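Local atomic coordinates of kinesin-like protein Nod (Drosophila melanogaster, PDB entry 3DC4), a protein that hydrolyses ATP, binds microtubules and is required in meiosis for distributive segregation of non-exchange chromosomes, represented here by its catalytic kinesin motor domain. Residues I26-A31 and S324-G329; A81-L86 and C96-Y101; Y110-T115 and T307-I312. All blocks are in the same frame, centred on the assembly; numbering follows the deposited sequence.

Interaction 1: I26-A31 and S324-G329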
ATOM      1  N   ILE A  26      -3.188   4.595   9.802  1.00 17.68           N
ATOM      2  CA  ILE A  26      -3.279   3.154   9.976  1.00 18.57           C
ATOM      3  C   ILE A  26      -4.732   2.698  10.023  1.00 17.73           C
ATOM      4  O   ILE A  26      -5.551   3.225  10.785  1.00 15.52           O
ATOM      5  CB  ILE A  26      -2.561   2.706  11.265  1.00 21.65           C
ATOM      6  CG1 ILE A  26      -1.061   2.995  11.128  1.00 23.20           C
ATOM      7  CG2 ILE A  26      -2.792   1.206  11.506  1.00 20.86           C
ATOM      8  CD1 ILE A  26      -0.237   2.680  12.339  1.00 30.71           C
ATOM      9  N   ALA A  27      -5.045   1.718   9.186  1.00 14.63           N
ATOM     10  CA  ALA A  27      -6.387   1.177   9.117  1.00 15.53           C
ATOM     11  C   ALA A  27      -6.327  -0.337   9.268  1.00 15.74           C
ATOM     12  O   ALA A  27      -5.314  -0.958   8.940  1.00 14.82           O
ATOM     13  CB  ALA A  27      -7.018   1.529   7.780  1.00 16.48           C
ATOM     14  N   VAL A  28      -7.410  -0.919   9.769  1.00 13.41           N
ATOM     15  CA  VAL A  28      -7.513  -2.360   9.927  1.00 15.01           C
ATOM     16  C   VAL A  28      -8.785  -2.817   9.239  1.00 15.65           C
ATOM     17  O   VAL A  28      -9.840  -2.182   9.353  1.00 16.07           O
ATOM     18  CB  VAL A  28      -7.583  -2.786  11.412  1.00 15.83           C
ATOM     19  CG1 VAL A  28      -7.698  -4.307  11.510  1.00 18.68           C
ATOM     20  CG2 VAL A  28      -6.327  -2.321  12.141  1.00 23.60           C
ATOM     21  N   ARG A  29      -8.675  -3.922   8.512  1.00 15.16           N
ATOM     22  CA  ARG A  29      -9.824  -4.491   7.826  1.00 14.82           C
ATOM     23  C   ARG A  29      -9.969  -5.951   8.214  1.00 15.85           C
ATOM     24  O   ARG A  29      -9.055  -6.749   8.016  1.00 15.14           O
ATOM     25  CB  ARG A  29      -9.677  -4.393   6.304  1.00 13.15           C
ATOM     26  CG  ARG A  29     -10.957  -4.818   5.562  1.00 13.95           C
ATOM     27  CD  ARG A  29     -10.831  -4.750   4.031  1.00 13.85           C
ATOM     28  NE  ARG A  29     -12.157  -4.786   3.399  1.00 14.74           N
ATOM     29  CZ  ARG A  29     -12.376  -4.743   2.090  1.00 16.54           C
ATOM     30  NH1 ARG A  29     -11.350  -4.668   1.255  1.00 16.14           N
ATOM     31  NH2 ARG A  29     -13.620  -4.747   1.621  1.00 20.23           N
ATOM     32  N   GLU A  30     -11.127  -6.288   8.766  1.00 16.17           N
ATOM     33  CA  GLU A  30     -11.420  -7.650   9.178  1.00 17.89           C
ATOM     34  C   GLU A  30     -11.822  -8.452   7.946  1.00 17.33           C
ATOM     35  O   GLU A  30     -12.682  -8.022   7.183  1.00 16.67           O
ATOM     36  CB  GLU A  30     -12.571  -7.653  10.189  1.00 19.35           C
ATOM     37  CG  GLU A  30     -13.080  -9.043  10.556  1.00 20.84           C
ATOM     38  CD  GLU A  30     -14.300  -8.990  11.468  1.00 25.11           C
ATOM     39  OE1 GLU A  30     -15.232  -8.224  11.158  1.00 25.17           O
ATOM     40  OE2 GLU A  30     -14.329  -9.716  12.483  1.00 28.92           O
ATOM     41  N   ALA A  31     -11.189  -9.603   7.739  1.00 18.90           N
ATOM     42  CA  ALA A  31     -11.519 -10.444   6.589  1.00 19.49           C
ATOM     43  C   ALA A  31     -12.868 -11.128   6.858  1.00 22.13           C
ATOM     44  O   ALA A  31     -13.317 -11.206   8.007  1.00 19.68           O
ATOM     45  CB  ALA A  31     -10.426 -11.493   6.375  1.00 19.21           C
ATOM     46  N   SER A 324      -0.253 -10.210  16.232  1.00 14.76           N
ATOM     47  CA  SER A 324       1.030  -9.710  15.740  1.00 15.42           C
ATOM     48  C   SER A 324       0.818  -8.541  14.789  1.00 15.04           C
ATOM     49  O   SER A 324       1.501  -7.516  14.861  1.00 13.51           O
ATOM     50  CB  SER A 324       1.793 -10.838  15.035  1.00 16.54           C
ATOM     51  OG  SER A 324       2.146 -11.863  15.954  1.00 18.78           O
ATOM     52  N   THR A 325      -0.160  -8.707  13.912  1.00 14.58           N
ATOM     53  CA  THR A 325      -0.491  -7.689  12.931  1.00 13.80           C
ATOM     54  C   THR A 325      -1.013  -6.415  13.600  1.00 15.07           C
ATOM     55  O   THR A 325      -0.611  -5.306  13.243  1.00 15.18           O
ATOM     56  CB  THR A 325      -1.543  -8.247  11.952  1.00 15.12           C
ATOM     57  OG1 THR A 325      -0.964  -9.292  11.161  1.00 16.32           O
ATOM     58  CG2 THR A 325      -2.044  -7.166  11.028  1.00 13.62           C
ATOM     59  N   LEU A 326      -1.880  -6.578  14.593  1.00 12.43           N
ATOM     60  CA  LEU A 326      -2.429  -5.423  15.292  1.00 14.83           C
ATOM     61  C   LEU A 326      -1.367  -4.730  16.154  1.00 16.15           C
ATOM     62  O   LEU A 326      -1.337  -3.499  16.224  1.00 17.69           O
ATOM     63  CB  LEU A 326      -3.651  -5.840  16.130  1.00 12.65           C
ATOM     64  CG  LEU A 326      -4.812  -6.354  15.268  1.00 15.87           C
ATOM     65  CD1 LEU A 326      -5.864  -7.036  16.120  1.00 14.32           C
ATOM     66  CD2 LEU A 326      -5.419  -5.189  14.492  1.00 16.24           C
ATOM     67  N   ARG A 327      -0.492  -5.505  16.794  1.00 16.10           N
ATOM     68  CA  ARG A 327       0.553  -4.904  17.620  1.00 17.05           C
ATOM     69  C   ARG A 327       1.469  -4.053  16.735  1.00 18.11           C
ATOM     70  O   ARG A 327       1.899  -2.971  17.132  1.00 18.28           O
ATOM     71  CB  ARG A 327       1.348  -5.990  18.369  1.00 18.60           C
ATOM     72  CG  ARG A 327       0.574  -6.581  19.555  1.00 20.33           C
ATOM     73  CD  ARG A 327       1.301  -7.758  20.183  1.00 22.14           C
ATOM     74  NE  ARG A 327       2.632  -7.390  20.648  1.00 25.09           N
ATOM     75  CZ  ARG A 327       2.892  -6.819  21.818  1.00 28.02           C
ATOM     76  NH1 ARG A 327       1.911  -6.550  22.668  1.00 29.61           N
ATOM     77  NH2 ARG A 327       4.140  -6.505  22.131  1.00 30.83           N
ATOM     78  N   PHE A 328       1.747  -4.523  15.524  1.00 17.07           N
ATOM     79  CA  PHE A 328       2.590  -3.736  14.636  1.00 16.84           C
ATOM     80  C   PHE A 328       1.897  -2.413  14.309  1.00 18.19           C
ATOM     81  O   PHE A 328       2.550  -1.368  14.225  1.00 17.58           O
ATOM     82  CB  PHE A 328       2.897  -4.490  13.337  1.00 19.49           C
ATOM     83  CG  PHE A 328       3.658  -3.664  12.343  1.00 20.61           C
ATOM     84  CD1 PHE A 328       5.040  -3.509  12.446  1.00 19.59           C
ATOM     85  CD2 PHE A 328       2.975  -2.960  11.359  1.00 20.16           C
ATOM     86  CE1 PHE A 328       5.719  -2.654  11.587  1.00 19.91           C
ATOM     87  CE2 PHE A 328       3.639  -2.108  10.502  1.00 19.98           C
ATOM     88  CZ  PHE A 328       5.019  -1.951  10.614  1.00 18.95           C
ATOM     89  N   GLY A 329       0.576  -2.460  14.124  1.00 17.32           N
ATOM     90  CA  GLY A 329      -0.182  -1.256  13.817  1.00 20.16           C
ATOM     91  C   GLY A 329      -0.029  -0.226  14.921  1.00 22.97           C
ATOM     92  O   GLY A 329       0.111   0.969  14.666  1.00 23.06           O
TER
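Val28 and Leu326 form the apolar half of this contact, their side chains crossing at about a right angle. Leu326 CD2 reaches both methyls of the valine, lying 3.8 Å from Val28 CG2 and 3.9 Å from Val28 CG1. With CG1 anti to the backbone N (chi1 180°) and CG2 beside it, the valine presents both branches to that one methyl. A turn further along the helix, Gly329 comes nearest the strand, its CA 6.6 Å from Ile26 CA. The modelled separation of 2.9 Å between Ile26 CD1 and Gly329 O is doubtfully short. No hydrogen bond joins the two segments. In fold terms, helix 319-335, the last helix of the chain modelled here, lies against strand 23-30 on one face of the mixed central sheet of the kinesin motor domain. Phe65 adds to the packing round Ile26 and Val28, while Leu56 and Val58 of strand 55-58 meet Leu326. Backbone hydrogen bonds of Ala27 with Phe308 and Ala310, and of Val28 with His67 and Phe69, hold the strand between its parallel neighbours. Arg29, which touches ADP, hydrogen-bonds Gln75 OE1, Ile73 O and Ser111 OG.

Interaction 2: A81-L86 and C96-Y101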
ATOM      1  N   ALA A  81     -13.030   6.091   2.031  1.00 16.99           N
ATOM      2  CA  ALA A  81     -12.552   6.559   3.324  1.00 18.59           C
ATOM      3  C   ALA A  81     -11.044   6.606   3.459  1.00 19.46           C
ATOM      4  O   ALA A  81     -10.494   7.543   4.029  1.00 18.94           O
ATOM      5  CB  ALA A  81     -13.120   5.686   4.442  1.00 19.34           C
ATOM      6  N   LEU A  82     -10.374   5.601   2.917  1.00 18.64           N
ATOM      7  CA  LEU A  82      -8.939   5.499   3.077  1.00 18.86           C
ATOM      8  C   LEU A  82      -8.029   5.982   1.967  1.00 20.07           C
ATOM      9  O   LEU A  82      -6.960   6.537   2.237  1.00 20.44           O
ATOM     10  CB  LEU A  82      -8.599   4.045   3.389  1.00 20.62           C
ATOM     11  CG  LEU A  82      -7.169   3.761   3.832  1.00 22.99           C
ATOM     12  CD1 LEU A  82      -6.943   4.386   5.209  1.00 23.95           C
ATOM     13  CD2 LEU A  82      -6.949   2.262   3.874  1.00 23.60           C
ATOM     14  N   ILE A  83      -8.440   5.798   0.720  1.00 19.18           N
ATOM     15  CA  ILE A  83      -7.574   6.163  -0.386  1.00 18.47           C
ATOM     16  C   ILE A  83      -7.957   7.399  -1.184  1.00 19.02           C
ATOM     17  O   ILE A  83      -7.090   8.186  -1.550  1.00 19.67           O
ATOM     18  CB  ILE A  83      -7.431   4.955  -1.336  1.00 16.78           C
ATOM     19  CG1 ILE A  83      -6.990   3.727  -0.532  1.00 15.49           C
ATOM     20  CG2 ILE A  83      -6.423   5.254  -2.435  1.00 17.45           C
ATOM     21  CD1 ILE A  83      -5.563   3.807   0.034  1.00 16.60           C
ATOM     22  N   LEU A  84      -9.245   7.578  -1.444  1.00 20.49           N
ATOM     23  CA  LEU A  84      -9.697   8.731  -2.214  1.00 22.13           C
ATOM     24  C   LEU A  84      -9.027  10.038  -1.778  1.00 23.07           C
ATOM     25  O   LEU A  84      -8.574  10.817  -2.621  1.00 22.55           O
ATOM     26  CB  LEU A  84     -11.223   8.868  -2.128  1.00 24.29           C
ATOM     27  CG  LEU A  84     -11.790  10.048  -2.923  1.00 29.15           C
ATOM     28  CD1 LEU A  84     -11.479   9.874  -4.405  1.00 30.03           C
ATOM     29  CD2 LEU A  84     -13.291  10.146  -2.696  1.00 30.46           C
ATOM     30  N   PRO A  85      -8.940  10.294  -0.460  1.00 22.63           N
ATOM     31  CA  PRO A  85      -8.305  11.531   0.012  1.00 23.45           C
ATOM     32  C   PRO A  85      -6.875  11.710  -0.503  1.00 24.29           C
ATOM     33  O   PRO A  85      -6.414  12.832  -0.696  1.00 24.94           O
ATOM     34  CB  PRO A  85      -8.351  11.389   1.532  1.00 24.02           C
ATOM     35  CG  PRO A  85      -9.632  10.622   1.737  1.00 25.62           C
ATOM     36  CD  PRO A  85      -9.515   9.545   0.669  1.00 24.63           C
ATOM     37  N   LEU A  86      -6.179  10.600  -0.729  1.00 23.11           N
ATOM     38  CA  LEU A  86      -4.804  10.656  -1.218  1.00 23.24           C
ATOM     39  C   LEU A  86      -4.720  11.072  -2.681  1.00 23.31           C
ATOM     40  O   LEU A  86      -3.694  11.581  -3.128  1.00 23.98           O
ATOM     41  CB  LEU A  86      -4.122   9.300  -1.050  1.00 21.80           C
ATOM     42  CG  LEU A  86      -3.961   8.776   0.376  1.00 22.91           C
ATOM     43  CD1 LEU A  86      -3.295   7.410   0.331  1.00 23.82           C
ATOM     44  CD2 LEU A  86      -3.133   9.757   1.208  1.00 23.52           C
ATOM     45  N   CYS A  96       2.688   9.252  -2.418  1.00 20.09           N
ATOM     46  CA  CYS A  96       1.715   8.529  -1.601  1.00 19.12           C
ATOM     47  C   CYS A  96       1.953   7.026  -1.625  1.00 19.16           C
ATOM     48  O   CYS A  96       2.255   6.457  -2.675  1.00 18.53           O
ATOM     49  CB  CYS A  96       0.292   8.791  -2.109  1.00 18.93           C
ATOM     50  SG  CYS A  96      -0.245  10.518  -2.082  1.00 21.44           S
ATOM     51  N   THR A  97       1.786   6.384  -0.472  1.00 16.82           N
ATOM     52  CA  THR A  97       1.967   4.942  -0.370  1.00 16.96           C
ATOM     53  C   THR A  97       0.838   4.318   0.452  1.00 16.47           C
ATOM     54  O   THR A  97       0.532   4.779   1.545  1.00 16.90           O
ATOM     55  CB  THR A  97       3.314   4.601   0.290  1.00 16.32           C
ATOM     56  OG1 THR A  97       4.381   5.148  -0.502  1.00 16.44           O
ATOM     57  CG2 THR A  97       3.494   3.095   0.406  1.00 17.18           C
ATOM     58  N   ALA A  98       0.199   3.296  -0.103  1.00 16.84           N
ATOM     59  CA  ALA A  98      -0.868   2.586   0.593  1.00 17.35           C
ATOM     60  C   ALA A  98      -0.336   1.161   0.636  1.00 18.08           C
ATOM     61  O   ALA A  98      -0.104   0.537  -0.402  1.00 18.77           O
ATOM     62  CB  ALA A  98      -2.190   2.662  -0.191  1.00 19.02           C
ATOM     63  N   LEU A  99      -0.131   0.656   1.845  1.00 14.97           N
ATOM     64  CA  LEU A  99       0.427  -0.674   2.019  1.00 15.07           C
ATOM     65  C   LEU A  99      -0.425  -1.628   2.833  1.00 14.10           C
ATOM     66  O   LEU A  99      -0.820  -1.328   3.962  1.00 14.05           O
ATOM     67  CB  LEU A  99       1.825  -0.546   2.640  1.00 17.60           C
ATOM     68  CG  LEU A  99       2.646  -1.792   2.966  1.00 20.84           C
ATOM     69  CD1 LEU A  99       4.116  -1.407   3.023  1.00 22.69           C
ATOM     70  CD2 LEU A  99       2.190  -2.398   4.291  1.00 19.80           C
ATOM     71  N   ALA A 100      -0.696  -2.786   2.242  1.00 11.95           N
ATOM     72  CA  ALA A 100      -1.485  -3.811   2.902  1.00 13.13           C
ATOM     73  C   ALA A 100      -0.514  -4.847   3.453  1.00 15.30           C
ATOM     74  O   ALA A 100       0.437  -5.267   2.777  1.00 14.64           O
ATOM     75  CB  ALA A 100      -2.449  -4.479   1.905  1.00 13.16           C
ATOM     76  N   TYR A 101      -0.753  -5.256   4.688  1.00 13.26           N
ATOM     77  CA  TYR A 101       0.091  -6.253   5.320  1.00 15.11           C
ATOM     78  C   TYR A 101      -0.779  -7.125   6.202  1.00 15.00           C
ATOM     79  O   TYR A 101      -1.931  -6.788   6.491  1.00 16.83           O
ATOM     80  CB  TYR A 101       1.175  -5.587   6.167  1.00 13.25           C
ATOM     81  CG  TYR A 101       0.691  -5.018   7.485  1.00 15.89           C
ATOM     82  CD1 TYR A 101       0.107  -3.748   7.554  1.00 12.63           C
ATOM     83  CD2 TYR A 101       0.855  -5.733   8.676  1.00 15.75           C
ATOM     84  CE1 TYR A 101      -0.294  -3.206   8.786  1.00 14.95           C
ATOM     85  CE2 TYR A 101       0.460  -5.202   9.907  1.00 15.55           C
ATOM     86  CZ  TYR A 101      -0.112  -3.937   9.957  1.00 14.00           C
ATOM     87  OH  TYR A 101      -0.492  -3.383  11.159  1.00 16.03           O
TER
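The flat group at this contact is the carbonyl of Leu86, whose O lies 3.8 Å from Cys96 SG. This is van der Waals contact, and the segments share no hydrogen bond. The same sulfur also meets the leucine side chain, with Leu86 CB 4.2 Å from Cys96 SG, so that the backbone and the first side-chain carbon of one residue both rest on it. With SG beside its own backbone N (chi1 -60°), Cys96 turns the sulfur to Leu86. Leu86 gives the contact more buried surface than any other residue of the two segments. The second point of touch is tighter: Ile83 CD1 comes to 3.6 Å from Ala98 CB, a methyl-to-methyl meeting. The CB of Ile83 does not point at the strand, but bends of the same sign at chi1 (-53°) and chi2 (-68°) carry the tip of its longer branch down onto the alanine. Leu86 N bonds to Ile83 O at 2.7 Å, a short link between the two residues that touch the strand. Helices 75-82 and 84-92 belong to a beta-alpha-beta crossover from strand 67-69 to the parallel strand 96-101. On the same face of the sheet, Leu86 also meets Tyr305, Thr307 and Met237, and Ile83 meets Ile127 of helix 127-141. Strand 96-101 runs between strands 234-241 and 305-312, parallel to both, and sends Leu99 and Tyr101 to the far face against helix 267-279.

Interaction 3: Y110-T115 and T307-I312. With ADP (adenosine-5'-diphosphate), chain C.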
ATOM      1  N   TYR A 110      -7.012  -8.715  -2.421  1.00 15.44           N
ATOM      2  CA  TYR A 110      -8.387  -8.337  -2.714  1.00 15.52           C
ATOM      3  C   TYR A 110      -8.581  -6.836  -2.483  1.00 15.09           C
ATOM      4  O   TYR A 110      -9.101  -6.134  -3.352  1.00 13.55           O
ATOM      5  CB  TYR A 110      -9.344  -9.129  -1.809  1.00 15.34           C
ATOM      6  CG  TYR A 110     -10.790  -8.693  -1.902  1.00 17.32           C
ATOM      7  CD1 TYR A 110     -11.622  -9.183  -2.907  1.00 17.95           C
ATOM      8  CD2 TYR A 110     -11.323  -7.779  -0.992  1.00 18.40           C
ATOM      9  CE1 TYR A 110     -12.952  -8.780  -2.999  1.00 19.71           C
ATOM     10  CE2 TYR A 110     -12.648  -7.363  -1.082  1.00 17.61           C
ATOM     11  CZ  TYR A 110     -13.457  -7.871  -2.087  1.00 18.72           C
ATOM     12  OH  TYR A 110     -14.767  -7.477  -2.180  1.00 20.34           O
ATOM     13  N   SER A 111      -8.139  -6.349  -1.324  1.00 14.40           N
ATOM     14  CA  SER A 111      -8.285  -4.935  -0.955  1.00 14.57           C
ATOM     15  C   SER A 111      -7.517  -3.976  -1.862  1.00 14.14           C
ATOM     16  O   SER A 111      -8.026  -2.923  -2.243  1.00 12.47           O
ATOM     17  CB  SER A 111      -7.830  -4.721   0.499  1.00 16.42           C
ATOM     18  OG  SER A 111      -8.665  -5.419   1.403  1.00 16.44           O
ATOM     19  N   MET A 112      -6.291  -4.341  -2.213  1.00 14.75           N
ATOM     20  CA  MET A 112      -5.477  -3.465  -3.036  1.00 16.68           C
ATOM     21  C   MET A 112      -5.831  -3.523  -4.514  1.00 15.88           C
ATOM     22  O   MET A 112      -5.452  -2.636  -5.278  1.00 15.58           O
ATOM     23  CB  MET A 112      -3.998  -3.796  -2.836  1.00 17.28           C
ATOM     24  CG  MET A 112      -3.535  -3.714  -1.380  1.00 19.05           C
ATOM     25  SD  MET A 112      -4.164  -2.237  -0.536  1.00 21.73           S
ATOM     26  CE  MET A 112      -2.710  -1.178  -0.591  1.00 21.53           C
ATOM     27  N   GLY A 113      -6.552  -4.567  -4.913  1.00 16.55           N
ATOM     28  CA  GLY A 113      -6.955  -4.712  -6.307  1.00 20.98           C
ATOM     29  C   GLY A 113      -5.834  -5.168  -7.220  1.00 23.48           C
ATOM     30  O   GLY A 113      -5.643  -4.623  -8.304  1.00 23.26           O
ATOM     31  N   MET A 114      -5.107  -6.188  -6.781  1.00 27.11           N
ATOM     32  CA  MET A 114      -3.983  -6.734  -7.526  1.00 31.30           C
ATOM     33  C   MET A 114      -4.371  -7.670  -8.665  1.00 32.86           C
ATOM     34  O   MET A 114      -3.546  -7.991  -9.518  1.00 34.54           O
ATOM     35  CB  MET A 114      -3.045  -7.462  -6.566  1.00 32.91           C
ATOM     36  CG  MET A 114      -2.394  -6.553  -5.543  1.00 34.80           C
ATOM     37  SD  MET A 114      -1.363  -5.285  -6.320  1.00 42.35           S
ATOM     38  CE  MET A 114      -0.052  -6.285  -7.006  1.00 39.96           C
ATOM     39  N   THR A 115      -5.626  -8.107  -8.675  1.00 34.10           N
ATOM     40  CA  THR A 115      -6.115  -9.004  -9.714  1.00 35.19           C
ATOM     41  C   THR A 115      -6.600  -8.192 -10.912  1.00 35.98           C
ATOM     42  O   THR A 115      -7.215  -7.142 -10.749  1.00 34.65           O
ATOM     43  CB  THR A 115      -7.281  -9.872  -9.191  1.00 35.25           C
ATOM     44  OG1 THR A 115      -6.825 -10.672  -8.094  1.00 36.04           O
ATOM     45  CG2 THR A 115      -7.806 -10.794 -10.294  1.00 36.40           C
ATOM     46  N   THR A 307       0.027   5.216   4.311  1.00 17.35           N
ATOM     47  CA  THR A 307      -1.168   4.615   4.884  1.00 16.84           C
ATOM     48  C   THR A 307      -1.040   3.095   4.952  1.00 16.52           C
ATOM     49  O   THR A 307      -0.786   2.427   3.944  1.00 16.51           O
ATOM     50  CB  THR A 307      -2.426   4.980   4.073  1.00 17.61           C
ATOM     51  OG1 THR A 307      -2.653   6.393   4.158  1.00 21.05           O
ATOM     52  CG2 THR A 307      -3.649   4.242   4.625  1.00 18.06           C
ATOM     53  N   PHE A 308      -1.205   2.565   6.161  1.00 13.11           N
ATOM     54  CA  PHE A 308      -1.125   1.129   6.427  1.00 14.42           C
ATOM     55  C   PHE A 308      -2.505   0.509   6.450  1.00 14.60           C
ATOM     56  O   PHE A 308      -3.436   1.092   7.005  1.00 15.19           O
ATOM     57  CB  PHE A 308      -0.510   0.866   7.805  1.00 16.38           C
ATOM     58  CG  PHE A 308       0.960   1.112   7.885  1.00 16.77           C
ATOM     59  CD1 PHE A 308       1.861   0.104   7.550  1.00 19.65           C
ATOM     60  CD2 PHE A 308       1.449   2.330   8.343  1.00 19.79           C
ATOM     61  CE1 PHE A 308       3.231   0.303   7.684  1.00 19.59           C
ATOM     62  CE2 PHE A 308       2.817   2.542   8.481  1.00 17.26           C
ATOM     63  CZ  PHE A 308       3.711   1.522   8.148  1.00 17.42           C
ATOM     64  N   LEU A 309      -2.640  -0.670   5.861  1.00 13.66           N
ATOM     65  CA  LEU A 309      -3.908  -1.383   5.891  1.00 13.90           C
ATOM     66  C   LEU A 309      -3.601  -2.756   6.452  1.00 13.79           C
ATOM     67  O   LEU A 309      -3.031  -3.610   5.759  1.00 15.04           O
ATOM     68  CB  LEU A 309      -4.531  -1.526   4.498  1.00 14.35           C
ATOM     69  CG  LEU A 309      -5.852  -2.317   4.453  1.00 15.62           C
ATOM     70  CD1 LEU A 309      -6.906  -1.639   5.330  1.00 16.81           C
ATOM     71  CD2 LEU A 309      -6.361  -2.386   3.009  1.00 18.94           C
ATOM     72  N   ALA A 310      -3.940  -2.948   7.722  1.00 12.96           N
ATOM     73  CA  ALA A 310      -3.727  -4.226   8.402  1.00 13.56           C
ATOM     74  C   ALA A 310      -4.928  -5.096   8.116  1.00 13.12           C
ATOM     75  O   ALA A 310      -6.051  -4.729   8.434  1.00 14.77           O
ATOM     76  CB  ALA A 310      -3.615  -4.012   9.908  1.00 14.00           C
ATOM     77  N   CYS A 311      -4.695  -6.238   7.499  1.00 12.53           N
ATOM     78  CA  CYS A 311      -5.780  -7.153   7.205  1.00 13.37           C
ATOM     79  C   CYS A 311      -5.665  -8.269   8.229  1.00 14.62           C
ATOM     80  O   CYS A 311      -4.580  -8.820   8.416  1.00 13.76           O
ATOM     81  CB  CYS A 311      -5.626  -7.718   5.790  1.00 14.88           C
ATOM     82  SG  CYS A 311      -5.860  -6.439   4.455  1.00 17.87           S
ATOM     83  N   ILE A 312      -6.779  -8.601   8.877  1.00 14.26           N
ATOM     84  CA  ILE A 312      -6.791  -9.633   9.912  1.00 13.61           C
ATOM     85  C   ILE A 312      -7.903 -10.655   9.770  1.00 14.61           C
ATOM     86  O   ILE A 312      -8.994 -10.359   9.286  1.00 15.65           O
ATOM     87  CB  ILE A 312      -6.937  -9.008  11.309  1.00 12.36           C
ATOM     88  CG1 ILE A 312      -8.249  -8.217  11.392  1.00 12.68           C
ATOM     89  CG2 ILE A 312      -5.743  -8.102  11.599  1.00 11.59           C
ATOM     90  CD1 ILE A 312      -8.531  -7.606  12.760  1.00 15.01           C
TER
HETATM   91  PB  ADP C 401      -4.322 -12.354   0.774  1.00 21.61           P
HETATM   92  O1B ADP C 401      -4.106 -11.516   1.968  1.00 20.88           O
HETATM   93  O2B ADP C 401      -3.904 -11.538  -0.497  1.00 21.88           O
HETATM   94  O3B ADP C 401      -3.370 -13.722   0.984  1.00 19.39           O
HETATM   95  PA  ADP C 401      -6.669 -12.422  -0.669  1.00 26.15           P
HETATM   96  O1A ADP C 401      -6.619 -10.987  -0.866  1.00 25.77           O
HETATM   97  O2A ADP C 401      -5.976 -13.190  -1.868  1.00 28.02           O
HETATM   98  O3A ADP C 401      -5.896 -12.777   0.742  1.00 24.15           O
HETATM   99  O5' ADP C 401      -8.191 -12.875  -0.474  1.00 29.16           O
HETATM  100  C5' ADP C 401      -8.258 -14.298  -0.313  1.00 28.72           C
HETATM  101  C4' ADP C 401      -9.645 -14.770  -0.757  1.00 28.12           C
HETATM  102  O4' ADP C 401     -10.679 -14.172   0.065  1.00 26.35           O
HETATM  103  C3' ADP C 401      -9.937 -14.331  -2.242  1.00 28.74           C
HETATM  104  O3' ADP C 401     -10.981 -15.104  -2.817  1.00 34.17           O
HETATM  105  C2' ADP C 401     -10.676 -12.965  -1.930  1.00 27.58           C
HETATM  106  O2' ADP C 401     -11.557 -12.606  -3.006  1.00 28.13           O
HETATM  107  C1' ADP C 401     -11.546 -13.314  -0.693  1.00 27.17           C
HETATM  108  N9  ADP C 401     -11.834 -12.113   0.090  1.00 26.24           N
HETATM  109  C8  ADP C 401     -10.977 -11.489   0.967  1.00 22.73           C
HETATM  110  N7  ADP C 401     -11.498 -10.362   1.398  1.00 24.03           N
HETATM  111  C5  ADP C 401     -12.792 -10.305   0.987  1.00 24.49           C
HETATM  112  C6  ADP C 401     -13.849  -9.368   1.113  1.00 23.87           C
HETATM  113  N6  ADP C 401     -13.725  -8.287   1.968  1.00 24.96           N
HETATM  114  N1  ADP C 401     -14.989  -9.566   0.410  1.00 24.86           N
HETATM  115  C2  ADP C 401     -15.175 -10.674  -0.313  1.00 24.24           C
HETATM  116  N3  ADP C 401     -14.208 -11.569  -0.487  1.00 26.18           N
HETATM  117  C4  ADP C 401     -13.008 -11.407   0.090  1.00 25.16           C
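Leu309 and Ser111 bury the most surface here, followed by Met112. Leu309 CD2 is the atom that does the touching, 3.7 Å from Ser111 CB. The leucine points CG anti to its nitrogen (chi1 178°), which extends the side chain from the strand toward the helix. Its CD2 also meets the sulfur of Met112, with Leu309 CD2 4.2 Å from Met112 SD. These two side chains slide past each other in opposite directions, the methionine being bent at chi2 and chi3, and its CE lies by Ala98 and its CG by Ala100 of strand 96-101. Ser111 thus offers its carbon to the leucine, while its buried hydroxyl is held elsewhere, by hydrogen bonds with Arg29 NH1 and Gly107 O. Cys311 SG, 4.3 Å from Ser111 OG, adds a looser contact, and Cys311 O makes a weak hydrogen bond with Thr106 OG1. One residue before the serine, Tyr110 serves the nucleotide. Tyr110 N donates to ADP O1A over 2.8 Å with an N-H...O angle of 162°. One face of its ring lies under the adenine, ADP C5 standing 3.5 Å above the ring plane and offset toward the rim; the hydroxyl is hydrogen-bonded with His124 ND1. The helix ends at Gly113, the C-prime residue of a Schellman motif, with Met114 N bonded to Ser109 O and a weak bond from Gly113 N to Tyr110 O. Backbone N of Gly105, Gly107 and Ser109, together with Lys108 NZ, also hydrogen-bond ADP. Helix 108-112 is the short helix that follows the P-loop (Walker A), laid on the central sheet as in P-loop NTPases.

All three contacts use the central sheet of the kinesin motor domain, where strands 23-30, 305-312 and 96-101 run side by side and parallel. Their centres lie about 14 Å (interactions 1 and 2), 11 Å (1 and 3) and 9 Å (2 and 3) apart. Along the chain, interaction 1 joins the first strand to the last helix and encloses the other two, which come in series. Strand 305-312 is hydrogen-bonded to both neighbours: Ala310 N to Ala27 O, Leu309 N to Leu99 O. Tyr101 OH is hydrogen-bonded to Thr325 O, tying strand 96-101 to helix 319-335. Helices thus cover both sheet faces, with the ADP site where strand 96-101 leads into helix 108-112.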